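Local coordinates for putative CRISPR-associated endoribonuclease-like protein Cas6nc (Pyrococcus horikoshii, PDB 3QJL) that binds CRISPR RNA and belongs to the Cas6 family of RAMP proteins, which serves prokaryotic antiviral defence, at residues R163-M168 with D184-V189. Residues are numbered along the deposited sequence; the frame is centred on the assembly and turned at random.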
ATOM      1  N   ARG A 163      19.345 -14.320   2.973  1.00 52.17           N
ATOM      2  CA  ARG A 163      18.991 -15.079   1.792  1.00 53.57           C
ATOM      3  C   ARG A 163      19.172 -14.227   0.522  1.00 51.11           C
ATOM      4  O   ARG A 163      19.709 -14.693  -0.472  1.00 48.86           O
ATOM      5  CB  ARG A 163      17.561 -15.584   1.926  1.00 52.33           C
ATOM      6  CG  ARG A 163      17.092 -16.404   0.775  1.00 53.72           C
ATOM      7  CD  ARG A 163      17.800 -17.735   0.684  1.00 55.91           C
ATOM      8  NE  ARG A 163      17.290 -18.432  -0.495  1.00 72.48           N
ATOM      9  CZ  ARG A 163      18.001 -18.733  -1.583  1.00 73.46           C
ATOM     10  NH1 ARG A 163      19.299 -18.439  -1.650  1.00 65.15           N
ATOM     11  NH2 ARG A 163      17.410 -19.356  -2.601  1.00 64.66           N
ATOM     12  N   LEU A 164      18.739 -12.973   0.569  1.00 50.18           N
ATOM     13  CA  LEU A 164      18.792 -12.096  -0.592  1.00 45.58           C
ATOM     14  C   LEU A 164      20.225 -11.837  -0.993  1.00 51.33           C
ATOM     15  O   LEU A 164      20.552 -11.827  -2.175  1.00 47.70           O
ATOM     16  CB  LEU A 164      18.118 -10.759  -0.287  1.00 46.22           C
ATOM     17  CG  LEU A 164      18.230  -9.661  -1.350  1.00 47.89           C
ATOM     18  CD1 LEU A 164      17.491 -10.041  -2.637  1.00 42.77           C
ATOM     19  CD2 LEU A 164      17.719  -8.341  -0.800  1.00 40.91           C
ATOM     20  N   ARG A 165      21.065 -11.601   0.010  1.00 50.79           N
ATOM     21  CA  ARG A 165      22.489 -11.389  -0.172  1.00 46.22           C
ATOM     22  C   ARG A 165      23.083 -12.551  -0.991  1.00 53.00           C
ATOM     23  O   ARG A 165      23.740 -12.341  -2.015  1.00 52.59           O
ATOM     24  CB  ARG A 165      23.141 -11.288   1.207  1.00 47.75           C
ATOM     25  CG  ARG A 165      24.478 -10.568   1.276  1.00 56.44           C
ATOM     26  CD  ARG A 165      24.886 -10.297   2.742  1.00 62.21           C
ATOM     27  NE  ARG A 165      24.238  -9.109   3.329  1.00 65.40           N
ATOM     28  CZ  ARG A 165      23.621  -9.070   4.518  1.00 61.02           C
ATOM     29  NH1 ARG A 165      23.535 -10.157   5.282  1.00 61.06           N
ATOM     30  NH2 ARG A 165      23.077  -7.935   4.951  1.00 54.08           N
ATOM     31  N   LYS A 166      22.832 -13.781  -0.554  1.00 51.57           N
ATOM     32  CA  LYS A 166      23.337 -14.954  -1.264  1.00 50.11           C
ATOM     33  C   LYS A 166      22.742 -15.102  -2.662  1.00 49.61           C
ATOM     34  O   LYS A 166      23.425 -15.508  -3.589  1.00 52.30           O
ATOM     35  CB  LYS A 166      23.114 -16.234  -0.445  1.00 51.94           C
ATOM     36  CG  LYS A 166      24.144 -16.430   0.645  1.00 54.02           C
ATOM     37  CD  LYS A 166      23.633 -17.285   1.781  1.00 50.34           C
ATOM     38  CE  LYS A 166      24.596 -17.232   2.948  1.00 49.25           C
ATOM     39  NZ  LYS A 166      23.948 -17.656   4.218  1.00 67.14           N
ATOM     40  N   VAL A 167      21.467 -14.781  -2.823  1.00 52.48           N
ATOM     41  CA  VAL A 167      20.855 -14.874  -4.142  1.00 52.54           C
ATOM     42  C   VAL A 167      21.548 -13.935  -5.130  1.00 48.90           C
ATOM     43  O   VAL A 167      21.864 -14.337  -6.240  1.00 51.64           O
ATOM     44  CB  VAL A 167      19.340 -14.603  -4.096  1.00 47.11           C
ATOM     45  CG1 VAL A 167      18.782 -14.469  -5.486  1.00 47.24           C
ATOM     46  CG2 VAL A 167      18.647 -15.728  -3.382  1.00 51.23           C
ATOM     47  N   MET A 168      21.801 -12.696  -4.716  1.00 50.25           N
ATOM     48  CA  MET A 168      22.450 -11.723  -5.591  1.00 48.17           C
ATOM     49  C   MET A 168      23.873 -12.136  -5.941  1.00 49.63           C
ATOM     50  O   MET A 168      24.211 -12.246  -7.109  1.00 53.59           O
ATOM     51  CB  MET A 168      22.436 -10.316  -4.984  1.00 45.64           C
ATOM     52  CG  MET A 168      21.041  -9.754  -4.774  1.00 45.84           C
ATOM     53  SD  MET A 168      19.955  -9.917  -6.207  1.00 45.71           S
ATOM     54  CE  MET A 168      20.464  -8.479  -7.144  1.00 45.79           C
ATOM     55  N   ASP A 184      29.116  -7.083   0.267  1.00 62.19           N
ATOM     56  CA  ASP A 184      28.312  -6.639   1.397  1.00 61.12           C
ATOM     57  C   ASP A 184      27.308  -5.568   1.005  1.00 60.06           C
ATOM     58  O   ASP A 184      27.660  -4.581   0.359  1.00 60.12           O
ATOM     59  CB  ASP A 184      29.202  -6.129   2.535  1.00 69.46           C
ATOM     60  CG  ASP A 184      30.137  -7.205   3.075  1.00 74.03           C
ATOM     61  OD1 ASP A 184      29.725  -8.388   3.133  1.00 72.94           O
ATOM     62  OD2 ASP A 184      31.287  -6.864   3.440  1.00 72.28           O
ATOM     63  N   PHE A 185      26.051  -5.775   1.385  1.00 57.01           N
ATOM     64  CA  PHE A 185      25.039  -4.737   1.248  1.00 54.73           C
ATOM     65  C   PHE A 185      23.840  -4.952   2.173  1.00 55.45           C
ATOM     66  O   PHE A 185      23.591  -6.064   2.641  1.00 55.56           O
ATOM     67  CB  PHE A 185      24.570  -4.626  -0.201  1.00 48.34           C
ATOM     68  CG  PHE A 185      23.664  -5.733  -0.635  1.00 46.55           C
ATOM     69  CD1 PHE A 185      24.175  -6.872  -1.225  1.00 49.16           C
ATOM     70  CD2 PHE A 185      22.296  -5.626  -0.478  1.00 49.87           C
ATOM     71  CE1 PHE A 185      23.342  -7.893  -1.642  1.00 47.50           C
ATOM     72  CE2 PHE A 185      21.449  -6.648  -0.896  1.00 50.75           C
ATOM     73  CZ  PHE A 185      21.975  -7.782  -1.479  1.00 46.63           C
ATOM     74  N   THR A 186      23.098  -3.881   2.427  1.00 48.49           N
ATOM     75  CA  THR A 186      21.875  -3.971   3.207  1.00 53.83           C
ATOM     76  C   THR A 186      20.784  -3.238   2.471  1.00 52.50           C
ATOM     77  O   THR A 186      21.066  -2.384   1.634  1.00 54.91           O
ATOM     78  CB  THR A 186      22.009  -3.280   4.580  1.00 51.64           C
ATOM     79  OG1 THR A 186      22.489  -1.944   4.391  1.00 49.10           O
ATOM     80  CG2 THR A 186      22.958  -4.039   5.487  1.00 48.29           C
ATOM     81  N   ILE A 187      19.537  -3.561   2.786  1.00 47.84           N
ATOM     82  CA  ILE A 187      18.424  -2.730   2.355  1.00 50.72           C
ATOM     83  C   ILE A 187      17.567  -2.408   3.570  1.00 47.34           C
ATOM     84  O   ILE A 187      17.374  -3.257   4.435  1.00 48.46           O
ATOM     85  CB  ILE A 187      17.553  -3.432   1.298  1.00 49.23           C
ATOM     86  CG1 ILE A 187      16.553  -4.359   1.973  1.00 49.45           C
ATOM     87  CG2 ILE A 187      18.409  -4.202   0.300  1.00 43.25           C
ATOM     88  CD1 ILE A 187      15.566  -4.952   1.010  1.00 54.73           C
ATOM     89  N   GLU A 188      17.070  -1.184   3.671  1.00 44.64           N
ATOM     90  CA  GLU A 188      16.067  -0.930   4.695  1.00 52.20           C
ATOM     91  C   GLU A 188      14.744  -0.459   4.104  1.00 50.40           C
ATOM     92  O   GLU A 188      14.695   0.505   3.333  1.00 49.69           O
ATOM     93  CB  GLU A 188      16.572  -0.026   5.828  1.00 51.94           C
ATOM     94  CG  GLU A 188      16.595   1.456   5.537  1.00 58.14           C
ATOM     95  CD  GLU A 188      16.837   2.264   6.799  1.00 74.39           C
ATOM     96  OE1 GLU A 188      16.422   1.801   7.893  1.00 67.57           O
ATOM     97  OE2 GLU A 188      17.452   3.352   6.701  1.00 81.62           O
ATOM     98  N   VAL A 189      13.684  -1.180   4.459  1.00 42.26           N
ATOM     99  CA  VAL A 189      12.359  -0.950   3.924  1.00 39.05           C
ATOM    100  C   VAL A 189      11.842   0.417   4.347  1.00 45.47           C
ATOM    101  O   VAL A 189      12.109   0.877   5.452  1.00 51.31           O
ATOM    102  CB  VAL A 189      11.416  -2.030   4.439  1.00 41.80           C
ATOM    103  CG1 VAL A 189       9.995  -1.752   4.023  1.00 43.96           C
ATOM    104  CG2 VAL A 189      11.866  -3.359   3.935  1.00 40.67           C
TER
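Phe185 and Arg165 meet across a helix-to-strand contact in the C-terminal, ferredoxin-like part of this Cas6 protein: the ring of Phe185 packs on helix 160-176, while the guanidinium of Arg165 reaches back to bind the backbone of strand 185-189. The contact illustrates how one residue can offer an apolar side chain and a polar main chain to the same helix. Two nitrogens of Arg165 converge side-on on a single acceptor, NE lying 3.2 Å and NH2 3.0 Å from Phe185 O. That oxygen sits in the guanidinium plane, and the N-H...O angles of 147° and 153° make both bonds moderately bent. Arg165 gets there by leaving the helix with CG anti to the backbone N and then bending at chi3 (-81°), which turns the head toward the strand. The aliphatic part of Arg165 and the ring run alongside each other, head to tail, with Arg165 CG 4.1 Å from Phe185 CE1.

Deeper in, Leu164 and Met168, one helical turn apart, meet the far end of the Phe185 ring: Met168 CG is 4.0 Å from Phe185 CZ, and Leu164 CD2 comes to the ring edge, near its plane and 4.1 Å from Phe185 CE2. In the next shell, Ile219 of helix 217-226 touches both Met168 and Phe185, and Tyr213 on the neighbouring strand 204-215 lies nearly parallel to the Phe185 ring. Farther along strand 185-189, the same Leu164 CD2 packs on Ile187 CG2 at 4.3 Å.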